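Local atomic coordinates of cell division control protein 45 cdc45 putative (Entamoeba histolytica, PDB entry 6CC2), a protein that probably serves as the Cdc45 subunit of the CMG (Cdc45-Mcm2-7-GINS) helicase, which unwinds DNA during chromosome replication. Residues V77-F82 / N100-I105; T24-V29 / L52-P57; E62-V67 / S92-D97; A86-V91 / V171-E176. All blocks are in the same frame, centred on the assembly; numbering follows the deposited sequence.

Contact 1 (V77-F82 / N100-I105); sequences VHTVFF and NIFVYI
Phe-81 and Tyr-104 meet obliquely, their ring centroids 5.4 Å apart and their planes turned 32° to each other. Tyr-104 CD2 lies over one face of the Phe-81 ring, offset toward its rim, while Tyr-104 CB packs 3.7 Å from Phe-81 CD2. The same phenol ring receives Thr-79 at its edge: with the methyl anti to the backbone N, Thr-79 CG2 lies in the ring plane, 3.7 Å from Tyr-104 CD2. On the opposite face of this strand pair, Val-80 and Val-103 lie side by side, CG2 to CG2 at 3.8 Å, and Phe-82 spans two neighbours, with CE2 3.8 Å from Val-103 CG1 and CD2 at the same distance from Ile-105 CG1. The two backbones hold these side chains in step through four N-H...O bonds: Phe-102 N to His-78 O, Val-80 N to Phe-102 O at 2.8 Å, Tyr-104 N to Val-80 O, and Phe-82 N to Tyr-104 O. Farther out, Arg-18 hydrogen-bonds to Thr-79 OG1 and His-78 ND1 and makes a cation-pi contact with Phe-102, while Ile-125 of the strand beyond packs on both Phe-81 and Tyr-104. Parallel strands 77-83 and 102-106, joined through helix 91-95, form a beta-alpha-beta unit, the building block of a Rossmann-like sheet as in the DHH phosphoesterases related to Cdc45.

Contact 2 (T24-V29 / L52-P57); sequences TIQLYV and LHSAVP. With EDO (1,2-ethanediol), chain J.
Val-56 packs on two neighbouring side chains of strand 24-29: its CB stands over the Tyr-28 ring, 4.1 Å from the centroid and 14° off the normal, in a CH-pi contact, while its CG2 lies 3.5 Å from Gln-26 CG. Gln-26 is itself held at both ends of its amide. Tyr-28 OH donates to Gln-26 OE1 at 2.7 Å, coming from well above the amide plane, and Gln-26 NE2 is bonded to Thr-71 OG1 and to a water. That water also pairs with Ser-54 OG at 3.0 Å, bridging the two strands on this face. On the other face Leu-27 CD1 leans on His-53 CB at 3.9 Å. The His-53 ring swings outward, where its NE2 donates to O2 of a 1,2-ethanediol and its ND1 bonds to Leu-51 O. Five backbone bonds, from Ile-25 N to Leu-52 O through Val-29 N to Val-56 O, set the parallel register. Strand 53-57 is the outermost of the sheet at this end, and 24-29 separates it from 77-83. Helix 61-71 packs on Tyr-28 and Val-56, whereas helices 33-48 and 374-385 cover the face of Leu-27 and Ala-55.

Contact 3 (E62-V67 / S92-D97); sequences ETLSRV and SELLGD
Leu-64 reaches both leucines of the opposing helix with a single methyl. Its CG is anti to the backbone N (chi1 -174°), and beyond it CD2 lies 3.9 Å from Leu-95 CD2 and 4.2 Å from Leu-94 CD2. The Leu-64 and Leu-95 side chains cross at about a right angle and touch through their CD2 methyls. One residue on, Ser-65 gives the nearest backbone approach, its CA 6.1 Å from that of Leu-95. Leu-95 CD2 settles against the helix wall here, 3.7 Å from Ser-65 CA, and is also close to the hydroxyl. Ser-65 OG, anti to its own backbone N, does not bond directly across the contact; a water joins it at 2.6 Å and donates to Leu-94 O at 2.7 Å. This carbonyl belongs to the last turn of helix 91-95, which stops at Gly-96, where phi turns positive. Arg-66 points away and reaches back one turn, its NH1 forming a long salt bridge of 3.5 Å with Glu-62 OE1. Val-67 takes no part across the contact and packs on Tyr-28 and Gln-26 of strand 24-29. Toward the sheet, Leu-64 and Leu-95 both touch Phe-82 of strand 77-83. Small, and part leucine packing, part water bridge, the contact joins the helices of two successive beta-alpha-beta crossovers lying on one face of a parallel sheet, as in three-layer Rossmann-like folds.

Contact 4 (A86-V91 / V171-E176); sequences AGSIDV and VDSDGE
Ile-89 lies against the side chain of Val-171, the carbonyl O of Asp-172 and CB of Ser-173. Its CB is 3.9 Å from Asp-172 O. From there CG2 comes closer to the same carbonyl, at 3.5 Å, and also touches Ser-173 CB and Val-171 CG1. The other branch starts from CG1, placed between the backbone N and the carbonyl carbon (chi1 65°), and ends in CD1, which meets Val-171 CG1 at 4.0 Å; Val-171 is poorly ordered, so this end is less certain. Tyr-61 of helix 61-71 packs on both Ile-89 and Val-171. Next to this apolar patch the backbones are pinned by one nearly straight hydrogen bond, Asp-174 N to Ser-88 O at 2.8 Å with 171° at the hydrogen, and Ser-173 CA adds a CA-H...O contact to the same oxygen. Ser-173 OG reaches forward along its own chain to accept from Gly-175 N at 2.9 Å, an ST turn that shapes the second loop, and sits tightly against Ser-88 CB. Ser-88 OG is engaged elsewhere, with Pro-111 O. A water accepts from Asp-90 N and donates to Asp-172 O at 2.7 Å, linking the loops just ahead of the helix that Asp-90 N-caps. Ser-173 O bonds to Asn-495, a second polar tie of this loop. One direct bond, one water bridge and a small apolar patch imply a join that rests on backbone groups more than on charged side chains.

In the fold
From the N terminus, contact 2 closes first, bringing strand 53-57 back beside 24-29 across helix 33-48 before any other contact opens. Contacts 3, 1 and 4 then open in turn at 62-67, 77-82 and 86-91 and close in the same order, so each crosses the other two and none nests. Contact 1 extends the sheet of contact 2, since strand 77-83 pairs with 24-29; Phe-82 packs on Leu-64 and Leu-95 of contact 3, and Tyr-28 on Leu-64 and Val-67. Contact 4 closes the longest loop, spanning the unmodelled residues 131-170. It meets contact 1 at Ile-105 and contact 3 where Leu-94 touches Ile-89, tying the parallel-sheet region to the chain that follows.

Contact 1 (V77-F82 / N100-I105)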
loop_
_atom_site.group_PDB
_atom_site.type_symbol
_atom_site.label_atom_id
_atom_site.label_comp_id
_atom_site.label_asym_id
_atom_site.label_seq_id
_atom_site.Cartn_x
_atom_site.Cartn_y
_atom_site.Cartn_z
ATOM N N VAL A 77 5.880 -19.469 -22.099
ATOM C CA VAL A 77 5.891 -18.051 -21.768
ATOM C C VAL A 77 6.778 -17.313 -22.762
ATOM O O VAL A 77 7.967 -17.609 -22.893
ATOM C CB VAL A 77 6.354 -17.827 -20.320
ATOM C CG1 VAL A 77 6.407 -16.339 -20.003
ATOM C CG2 VAL A 77 5.409 -18.532 -19.376
ATOM N N HIS A 78 6.189 -16.346 -23.474
ATOM C CA HIS A 78 6.903 -15.544 -24.455
ATOM C C HIS A 78 7.169 -14.121 -23.993
ATOM O O HIS A 78 8.069 -13.471 -24.530
ATOM C CB HIS A 78 6.115 -15.485 -25.778
ATOM C CG HIS A 78 4.781 -14.794 -25.681
ATOM N ND1 HIS A 78 4.622 -13.440 -25.872
ATOM C CD2 HIS A 78 3.540 -15.278 -25.428
ATOM C CE1 HIS A 78 3.349 -13.117 -25.747
ATOM N NE2 HIS A 78 2.669 -14.215 -25.478
ATOM N N THR A 79 6.426 -13.631 -23.002
ATOM C CA THR A 79 6.536 -12.267 -22.547
ATOM C C THR A 79 6.363 -12.272 -21.033
ATOM O O THR A 79 5.534 -13.026 -20.510
ATOM C CB THR A 79 5.461 -11.371 -23.166
ATOM O OG1 THR A 79 5.560 -11.383 -24.582
ATOM C CG2 THR A 79 5.606 -9.945 -22.697
ATOM N N VAL A 80 7.127 -11.432 -20.343
ATOM C CA VAL A 80 6.929 -11.211 -18.912
ATOM C C VAL A 80 6.737 -9.721 -18.673
ATOM O O VAL A 80 7.381 -8.882 -19.317
ATOM C CB VAL A 80 8.101 -11.748 -18.061
ATOM C CG1 VAL A 80 8.247 -13.226 -18.287
ATOM C CG2 VAL A 80 9.390 -10.999 -18.373
ATOM N N PHE A 81 5.830 -9.405 -17.753
ATOM C CA PHE A 81 5.657 -8.067 -17.208
ATOM C C PHE A 81 6.039 -8.111 -15.736
ATOM O O PHE A 81 5.592 -9.003 -15.014
ATOM C CB PHE A 81 4.203 -7.604 -17.325
ATOM C CG PHE A 81 3.804 -7.221 -18.693
ATOM C CD1 PHE A 81 3.417 -8.184 -19.616
ATOM C CD2 PHE A 81 3.794 -5.881 -19.079
ATOM C CE1 PHE A 81 3.017 -7.818 -20.889
ATOM C CE2 PHE A 81 3.400 -5.526 -20.361
ATOM C CZ PHE A 81 3.027 -6.493 -21.259
ATOM N N PHE A 82 6.863 -7.164 -15.307
ATOM C CA PHE A 82 7.176 -6.945 -13.903
ATOM C C PHE A 82 6.412 -5.703 -13.466
ATOM O O PHE A 82 6.591 -4.619 -14.050
ATOM C CB PHE A 82 8.678 -6.768 -13.702
ATOM C CG PHE A 82 9.503 -7.964 -14.131
ATOM C CD1 PHE A 82 9.048 -9.257 -13.922
ATOM C CD2 PHE A 82 10.718 -7.785 -14.750
ATOM C CE1 PHE A 82 9.804 -10.355 -14.310
ATOM C CE2 PHE A 82 11.486 -8.881 -15.138
ATOM C CZ PHE A 82 11.024 -10.174 -14.915
ATOM N N ASN A 100 16.009 -13.721 -24.968
ATOM C CA ASN A 100 15.128 -14.541 -25.791
ATOM C C ASN A 100 13.652 -14.240 -25.561
ATOM O O ASN A 100 12.825 -14.548 -26.428
ATOM C CB ASN A 100 15.367 -16.021 -25.510
ATOM C CG ASN A 100 16.796 -16.445 -25.808
ATOM O OD1 ASN A 100 17.630 -16.528 -24.905
ATOM N ND2 ASN A 100 17.082 -16.710 -27.075
ATOM N N ILE A 101 13.314 -13.660 -24.417
ATOM C CA ILE A 101 11.937 -13.360 -24.040
ATOM C C ILE A 101 11.725 -11.858 -24.172
ATOM O O ILE A 101 12.672 -11.069 -24.221
ATOM C CB ILE A 101 11.646 -13.852 -22.603
ATOM C CG1 ILE A 101 11.679 -15.385 -22.548
ATOM C CG2 ILE A 101 10.309 -13.332 -22.082
ATOM C CD1 ILE A 101 10.537 -16.058 -23.284
ATOM N N PHE A 102 10.458 -11.458 -24.231
ATOM C CA PHE A 102 10.097 -10.042 -24.190
ATOM C C PHE A 102 9.853 -9.648 -22.740
ATOM O O PHE A 102 8.988 -10.225 -22.072
ATOM C CB PHE A 102 8.878 -9.783 -25.077
ATOM C CG PHE A 102 9.175 -9.917 -26.542
ATOM C CD1 PHE A 102 9.227 -11.165 -27.139
ATOM C CD2 PHE A 102 9.421 -8.794 -27.315
ATOM C CE1 PHE A 102 9.529 -11.295 -28.499
ATOM C CE2 PHE A 102 9.716 -8.910 -28.657
ATOM C CZ PHE A 102 9.772 -10.160 -29.257
ATOM N N VAL A 103 10.637 -8.690 -22.251
ATOM C CA VAL A 103 10.626 -8.278 -20.857
ATOM C C VAL A 103 10.130 -6.843 -20.794
ATOM O O VAL A 103 10.760 -5.938 -21.352
ATOM C CB VAL A 103 12.015 -8.408 -20.208
ATOM C CG1 VAL A 103 11.984 -7.843 -18.789
ATOM C CG2 VAL A 103 12.468 -9.866 -20.220
ATOM N N TYR A 104 9.004 -6.639 -20.105
ATOM C CA TYR A 104 8.433 -5.316 -19.913
ATOM C C TYR A 104 8.319 -5.030 -18.431
ATOM O O TYR A 104 8.039 -5.925 -17.620
ATOM C CB TYR A 104 7.061 -5.188 -20.592
ATOM C CG TYR A 104 7.153 -5.330 -22.091
ATOM C CD1 TYR A 104 7.741 -4.330 -22.855
ATOM C CD2 TYR A 104 6.671 -6.453 -22.740
ATOM C CE1 TYR A 104 7.855 -4.452 -24.240
ATOM C CE2 TYR A 104 6.775 -6.579 -24.115
ATOM C CZ TYR A 104 7.364 -5.583 -24.857
ATOM O OH TYR A 104 7.483 -5.703 -26.223
ATOM N N ILE A 105 8.520 -3.769 -18.075
ATOM C CA ILE A 105 8.473 -3.333 -16.690
ATOM C C ILE A 105 7.537 -2.136 -16.578
ATOM O O ILE A 105 7.697 -1.141 -17.292
ATOM C CB ILE A 105 9.879 -2.981 -16.165
ATOM C CG1 ILE A 105 10.771 -4.222 -16.203
ATOM C CG2 ILE A 105 9.781 -2.408 -14.750
ATOM C CD1 ILE A 105 12.219 -3.939 -15.818
#

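Contact 2 (T24-V29 / L52-P57)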
loop_
_atom_site.group_PDB
_atom_site.type_symbol
_atom_site.label_atom_id
_atom_site.label_comp_id
_atom_site.label_asym_id
_atom_site.label_seq_id
_atom_site.Cartn_x
_atom_site.Cartn_y
_atom_site.Cartn_z
ATOM N N THR A 24 2.315 -17.710 -23.950
ATOM C CA THR A 24 1.582 -17.042 -22.881
ATOM C C THR A 24 2.361 -15.852 -22.313
ATOM O O THR A 24 3.557 -15.677 -22.555
ATOM C CB THR A 24 1.249 -18.022 -21.739
ATOM O OG1 THR A 24 2.452 -18.340 -21.028
ATOM C CG2 THR A 24 0.632 -19.297 -22.285
ATOM N N ILE A 25 1.644 -15.029 -21.561
ATOM C CA ILE A 25 2.189 -13.843 -20.903
ATOM C C ILE A 25 2.196 -14.100 -19.399
ATOM O O ILE A 25 1.190 -14.529 -18.828
ATOM C CB ILE A 25 1.367 -12.582 -21.229
ATOM C CG1 ILE A 25 1.294 -12.361 -22.743
ATOM C CG2 ILE A 25 1.956 -11.369 -20.542
ATOM C CD1 ILE A 25 0.173 -11.413 -23.144
ATOM N N GLN A 26 3.322 -13.817 -18.752
ATOM C CA GLN A 26 3.490 -14.000 -17.322
ATOM C C GLN A 26 3.641 -12.624 -16.694
ATOM O O GLN A 26 4.513 -11.846 -17.099
ATOM C CB GLN A 26 4.727 -14.854 -17.053
ATOM C CG GLN A 26 4.635 -15.745 -15.871
ATOM C CD GLN A 26 5.889 -16.572 -15.719
ATOM O OE1 GLN A 26 6.954 -16.166 -16.185
ATOM N NE2 GLN A 26 5.782 -17.708 -15.053
ATOM N N LEU A 27 2.797 -12.313 -15.705
ATOM C CA LEU A 27 2.844 -11.023 -15.043
ATOM C C LEU A 27 3.230 -11.216 -13.586
ATOM O O LEU A 27 2.508 -11.875 -12.836
ATOM C CB LEU A 27 1.487 -10.306 -15.148
ATOM C CG LEU A 27 1.057 -10.016 -16.590
ATOM C CD1 LEU A 27 0.074 -11.073 -17.070
ATOM C CD2 LEU A 27 0.485 -8.625 -16.714
ATOM N N TYR A 28 4.385 -10.678 -13.213
ATOM C CA TYR A 28 4.908 -10.747 -11.853
ATOM C C TYR A 28 4.421 -9.515 -11.086
ATOM O O TYR A 28 4.678 -8.383 -11.489
ATOM C CB TYR A 28 6.438 -10.798 -11.886
ATOM C CG TYR A 28 7.038 -12.029 -12.521
ATOM C CD1 TYR A 28 6.828 -12.324 -13.865
ATOM C CD2 TYR A 28 7.827 -12.892 -11.788
ATOM C CE1 TYR A 28 7.371 -13.461 -14.442
ATOM C CE2 TYR A 28 8.395 -14.021 -12.352
ATOM C CZ TYR A 28 8.156 -14.304 -13.682
ATOM O OH TYR A 28 8.717 -15.429 -14.235
ATOM N N VAL A 29 3.715 -9.749 -9.984
ATOM C CA VAL A 29 2.964 -8.710 -9.303
ATOM C C VAL A 29 3.518 -8.565 -7.897
ATOM O O VAL A 29 3.459 -9.511 -7.110
ATOM C CB VAL A 29 1.470 -9.033 -9.265
ATOM C CG1 VAL A 29 0.697 -7.870 -8.663
ATOM C CG2 VAL A 29 0.957 -9.365 -10.654
ATOM N N LEU A 52 -3.548 -15.564 -23.700
ATOM C CA LEU A 52 -3.326 -16.352 -22.494
ATOM C C LEU A 52 -2.319 -15.664 -21.589
ATOM O O LEU A 52 -1.310 -15.125 -22.045
ATOM C CB LEU A 52 -2.834 -17.744 -22.872
ATOM C CG LEU A 52 -3.749 -18.495 -23.827
ATOM C CD1 LEU A 52 -3.199 -19.888 -24.110
ATOM C CD2 LEU A 52 -5.157 -18.570 -23.274
ATOM N N HIS A 53 -2.613 -15.640 -20.289
ATOM C CA HIS A 53 -1.751 -14.941 -19.351
ATOM C C HIS A 53 -1.912 -15.582 -17.984
ATOM O O HIS A 53 -2.882 -16.285 -17.717
ATOM C CB HIS A 53 -2.081 -13.438 -19.295
ATOM C CG HIS A 53 -3.493 -13.138 -18.903
ATOM N ND1 HIS A 53 -4.552 -13.264 -19.777
ATOM C CD2 HIS A 53 -4.022 -12.708 -17.729
ATOM C CE1 HIS A 53 -5.673 -12.944 -19.155
ATOM N NE2 HIS A 53 -5.379 -12.600 -17.915
ATOM N N SER A 54 -0.927 -15.332 -17.124
ATOM C CA SER A 54 -0.928 -15.899 -15.788
ATOM C C SER A 54 -0.293 -14.886 -14.842
ATOM O O SER A 54 0.473 -14.017 -15.258
ATOM C CB SER A 54 -0.180 -17.228 -15.735
ATOM O OG SER A 54 1.165 -17.080 -16.145
ATOM N N ALA A 55 -0.645 -14.995 -13.565
ATOM C CA ALA A 55 -0.113 -14.110 -12.548
ATOM C C ALA A 55 0.932 -14.844 -11.729
ATOM O O ALA A 55 0.758 -16.011 -11.390
ATOM C CB ALA A 55 -1.230 -13.603 -11.630
ATOM N N VAL A 56 2.000 -14.156 -11.381
ATOM C CA VAL A 56 3.018 -14.647 -10.469
ATOM C C VAL A 56 3.165 -13.639 -9.342
ATOM O O VAL A 56 3.884 -12.652 -9.462
ATOM C CB VAL A 56 4.362 -14.866 -11.184
ATOM C CG1 VAL A 56 5.393 -15.407 -10.210
ATOM C CG2 VAL A 56 4.190 -15.803 -12.368
ATOM N N PRO A 57 2.497 -13.857 -8.223
ATOM C CA PRO A 57 2.673 -12.931 -7.078
ATOM C C PRO A 57 4.052 -13.116 -6.459
ATOM O O PRO A 57 4.397 -14.209 -6.020
ATOM C CB PRO A 57 1.553 -13.327 -6.114
ATOM C CG PRO A 57 0.554 -14.077 -6.950
ATOM C CD PRO A 57 1.404 -14.820 -7.973
HETATM C C1 EDO J . -7.331 -13.263 -14.326
HETATM O O1 EDO J . -6.003 -13.527 -14.800
HETATM C C2 EDO J . -8.072 -12.428 -15.360
HETATM O O2 EDO J . -8.038 -13.094 -16.630
HETATM O O HOH W 1 3.011 -18.709 -14.422
#

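Contact 3 (E62-V67 / S92-D97)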
loop_
_atom_site.group_PDB
_atom_site.type_symbol
_atom_site.label_atom_id
_atom_site.label_comp_id
_atom_site.label_asym_id
_atom_site.label_seq_id
_atom_site.Cartn_x
_atom_site.Cartn_y
_atom_site.Cartn_z
ATOM N N GLU A 62 14.288 -12.509 -4.748
ATOM C CA GLU A 62 14.715 -13.898 -4.778
ATOM C C GLU A 62 13.638 -14.773 -5.401
ATOM O O GLU A 62 13.935 -15.657 -6.217
ATOM C CB GLU A 62 15.047 -14.382 -3.366
ATOM C CG GLU A 62 16.071 -13.538 -2.633
ATOM C CD GLU A 62 16.426 -14.119 -1.274
ATOM O OE1 GLU A 62 16.344 -15.357 -1.115
ATOM O OE2 GLU A 62 16.780 -13.337 -0.367
ATOM N N THR A 63 12.383 -14.573 -4.988
ATOM C CA THR A 63 11.272 -15.329 -5.554
ATOM C C THR A 63 11.113 -15.028 -7.041
ATOM O O THR A 63 10.983 -15.949 -7.871
ATOM C CB THR A 63 9.981 -14.998 -4.804
ATOM O OG1 THR A 63 10.106 -15.447 -3.452
ATOM C CG2 THR A 63 8.777 -15.677 -5.457
ATOM N N LEU A 64 11.129 -13.741 -7.390
ATOM C CA LEU A 64 11.054 -13.347 -8.790
ATOM C C LEU A 64 12.109 -14.087 -9.605
ATOM O O LEU A 64 11.802 -14.690 -10.638
ATOM C CB LEU A 64 11.215 -11.827 -8.909
ATOM C CG LEU A 64 11.009 -11.266 -10.325
ATOM C CD1 LEU A 64 10.511 -9.823 -10.284
ATOM C CD2 LEU A 64 12.280 -11.333 -11.144
ATOM N N SER A 65 13.356 -14.075 -9.135
ATOM C CA SER A 65 14.443 -14.701 -9.881
ATOM C C SER A 65 14.239 -16.207 -9.999
ATOM O O SER A 65 14.484 -16.792 -11.061
ATOM C CB SER A 65 15.777 -14.391 -9.202
ATOM O OG SER A 65 16.848 -14.953 -9.945
ATOM N N ARG A 66 13.765 -16.851 -8.923
ATOM C CA ARG A 66 13.596 -18.297 -8.938
ATOM C C ARG A 66 12.494 -18.724 -9.896
ATOM O O ARG A 66 12.664 -19.688 -10.649
ATOM C CB ARG A 66 13.313 -18.795 -7.525
ATOM C CG ARG A 66 14.574 -18.893 -6.662
ATOM C CD ARG A 66 14.295 -19.558 -5.313
ATOM N NE ARG A 66 15.524 -19.845 -4.578
ATOM C CZ ARG A 66 15.966 -19.162 -3.523
ATOM N NH1 ARG A 66 15.282 -18.127 -3.046
ATOM N NH2 ARG A 66 17.102 -19.524 -2.938
ATOM N N VAL A 67 11.347 -18.030 -9.873
ATOM C CA VAL A 67 10.265 -18.400 -10.785
ATOM C C VAL A 67 10.674 -18.127 -12.228
ATOM O O VAL A 67 10.421 -18.942 -13.125
ATOM C CB VAL A 67 8.967 -17.655 -10.423
ATOM C CG1 VAL A 67 7.902 -17.893 -11.492
ATOM C CG2 VAL A 67 8.472 -18.069 -9.054
ATOM N N SER A 92 19.295 -7.178 -15.704
ATOM C CA SER A 92 20.170 -8.099 -16.421
ATOM C C SER A 92 21.086 -8.848 -15.462
ATOM O O SER A 92 21.339 -10.046 -15.638
ATOM C CB SER A 92 20.998 -7.333 -17.460
ATOM O OG SER A 92 21.867 -8.200 -18.152
ATOM N N GLU A 93 21.599 -8.157 -14.447
ATOM C CA GLU A 93 22.451 -8.812 -13.459
ATOM C C GLU A 93 21.669 -9.839 -12.656
ATOM O O GLU A 93 22.183 -10.926 -12.360
ATOM C CB GLU A 93 23.069 -7.763 -12.540
ATOM C CG GLU A 93 23.926 -8.321 -11.417
ATOM C CD GLU A 93 24.640 -7.226 -10.646
ATOM O OE1 GLU A 93 25.887 -7.181 -10.686
ATOM O OE2 GLU A 93 23.952 -6.399 -10.010
ATOM N N LEU A 94 20.423 -9.523 -12.312
ATOM C CA LEU A 94 19.623 -10.425 -11.492
ATOM C C LEU A 94 19.303 -11.705 -12.248
ATOM O O LEU A 94 19.508 -12.809 -11.732
ATOM C CB LEU A 94 18.337 -9.721 -11.043
ATOM C CG LEU A 94 17.388 -10.562 -10.183
ATOM C CD1 LEU A 94 18.019 -10.824 -8.815
ATOM C CD2 LEU A 94 16.041 -9.902 -10.036
ATOM N N LEU A 95 18.831 -11.579 -13.488
ATOM C CA LEU A 95 18.244 -12.706 -14.197
ATOM C C LEU A 95 19.120 -13.302 -15.281
ATOM O O LEU A 95 18.866 -14.439 -15.687
ATOM C CB LEU A 95 16.907 -12.293 -14.823
ATOM C CG LEU A 95 15.902 -11.693 -13.848
ATOM C CD1 LEU A 95 14.666 -11.203 -14.602
ATOM C CD2 LEU A 95 15.509 -12.695 -12.778
ATOM N N GLY A 96 20.121 -12.575 -15.766
ATOM C CA GLY A 96 20.986 -13.090 -16.817
ATOM C C GLY A 96 20.287 -13.303 -18.143
ATOM O O GLY A 96 19.869 -12.337 -18.785
ATOM N N ASP A 97 20.160 -14.562 -18.565
ATOM C CA ASP A 97 19.525 -14.901 -19.836
ATOM C C ASP A 97 18.124 -14.315 -19.925
ATOM O O ASP A 97 17.185 -14.836 -19.318
ATOM C CB ASP A 97 19.476 -16.419 -20.027
ATOM C CG ASP A 97 20.746 -16.971 -20.649
ATOM O OD1 ASP A 97 21.329 -16.288 -21.519
ATOM O OD2 ASP A 97 21.160 -18.089 -20.271
HETATM O O HOH W 2 19.198 -14.098 -9.368
#

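Contact 4 (A86-V91 / V171-E176)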
loop_
_atom_site.group_PDB
_atom_site.type_symbol
_atom_site.label_atom_id
_atom_site.label_comp_id
_atom_site.label_asym_id
_atom_site.label_seq_id
_atom_site.Cartn_x
_atom_site.Cartn_y
_atom_site.Cartn_z
ATOM N N ALA A 86 11.313 -4.115 -10.078
ATOM C CA ALA A 86 12.355 -4.417 -11.046
ATOM C C ALA A 86 12.890 -3.209 -11.797
ATOM O O ALA A 86 14.011 -3.252 -12.310
ATOM C CB ALA A 86 11.870 -5.439 -12.079
ATOM N N GLY A 87 12.124 -2.120 -11.876
ATOM C CA GLY A 87 12.576 -0.980 -12.664
ATOM C C GLY A 87 13.845 -0.332 -12.140
ATOM O O GLY A 87 14.626 0.218 -12.914
ATOM N N SER A 88 14.059 -0.356 -10.824
ATOM C CA SER A 88 15.181 0.351 -10.223
ATOM C C SER A 88 16.328 -0.570 -9.811
ATOM O O SER A 88 17.287 -0.103 -9.185
ATOM C CB SER A 88 14.701 1.175 -9.028
ATOM O OG SER A 88 13.816 2.195 -9.501
ATOM N N ILE A 89 16.292 -1.843 -10.189
ATOM C CA ILE A 89 17.414 -2.736 -9.952
ATOM C C ILE A 89 18.033 -3.128 -11.292
ATOM O O ILE A 89 17.438 -2.951 -12.352
ATOM C CB ILE A 89 17.012 -3.971 -9.151
ATOM C CG1 ILE A 89 16.033 -4.828 -9.944
ATOM C CG2 ILE A 89 16.405 -3.564 -7.819
ATOM C CD1 ILE A 89 15.856 -6.229 -9.368
ATOM N N ASP A 90 19.235 -3.694 -11.227
ATOM C CA ASP A 90 19.960 -4.142 -12.419
ATOM C C ASP A 90 19.371 -5.485 -12.838
ATOM O O ASP A 90 19.826 -6.544 -12.412
ATOM C CB ASP A 90 21.451 -4.226 -12.124
ATOM C CG ASP A 90 22.282 -4.494 -13.368
ATOM O OD1 ASP A 90 21.700 -4.851 -14.411
ATOM O OD2 ASP A 90 23.524 -4.340 -13.293
ATOM N N VAL A 91 18.340 -5.428 -13.692
ATOM C CA VAL A 91 17.578 -6.617 -14.059
ATOM C C VAL A 91 18.453 -7.636 -14.776
ATOM O O VAL A 91 18.355 -8.844 -14.520
ATOM C CB VAL A 91 16.373 -6.222 -14.933
ATOM C CG1 VAL A 91 15.765 -7.457 -15.594
ATOM C CG2 VAL A 91 15.343 -5.504 -14.117
ATOM N N VAL A 171 20.038 -6.839 -2.835
ATOM C CA VAL A 171 19.557 -6.353 -4.122
ATOM C C VAL A 171 19.437 -4.829 -4.075
ATOM O O VAL A 171 18.396 -4.293 -3.702
ATOM C CB VAL A 171 18.212 -6.994 -4.498
ATOM C CG1 VAL A 171 17.909 -6.755 -5.968
ATOM C CG2 VAL A 171 18.221 -8.481 -4.185
ATOM N N ASP A 172 20.507 -4.139 -4.465
ATOM C CA ASP A 172 20.527 -2.686 -4.402
ATOM C C ASP A 172 19.584 -2.084 -5.437
ATOM O O ASP A 172 19.532 -2.519 -6.590
ATOM C CB ASP A 172 21.945 -2.162 -4.625
ATOM C CG ASP A 172 22.849 -2.406 -3.437
ATOM O OD1 ASP A 172 22.337 -2.429 -2.298
ATOM O OD2 ASP A 172 24.072 -2.569 -3.641
ATOM N N SER A 173 18.844 -1.065 -5.018
ATOM C CA SER A 173 17.930 -0.347 -5.893
ATOM C C SER A 173 18.346 1.116 -5.996
ATOM O O SER A 173 18.837 1.704 -5.025
ATOM C CB SER A 173 16.493 -0.425 -5.385
ATOM O OG SER A 173 15.691 0.544 -6.031
ATOM N N ASP A 174 18.162 1.695 -7.183
ATOM C CA ASP A 174 18.382 3.116 -7.380
ATOM C C ASP A 174 17.182 3.953 -6.969
ATOM O O ASP A 174 17.219 5.177 -7.126
ATOM C CB ASP A 174 18.719 3.397 -8.849
ATOM C CG ASP A 174 20.078 2.847 -9.248
ATOM O OD1 ASP A 174 20.974 2.779 -8.380
ATOM O OD2 ASP A 174 20.249 2.486 -10.430
ATOM N N GLY A 175 16.133 3.330 -6.440
ATOM C CA GLY A 175 14.901 4.059 -6.186
ATOM C C GLY A 175 15.089 5.150 -5.144
ATOM O O GLY A 175 15.743 4.956 -4.117
ATOM N N GLU A 176 14.511 6.323 -5.435
ATOM C CA GLU A 176 14.542 7.457 -4.522
ATOM C C GLU A 176 13.180 8.091 -4.298
ATOM O O GLU A 176 13.029 8.847 -3.345
ATOM C CB GLU A 176 15.509 8.554 -5.021
ATOM C CG GLU A 176 16.961 8.113 -5.112
ATOM C CD GLU A 176 17.874 9.207 -5.650
ATOM O OE1 GLU A 176 17.470 10.391 -5.634
ATOM O OE2 GLU A 176 18.995 8.878 -6.094
HETATM O O HOH W 3 20.599 -3.819 -8.662
#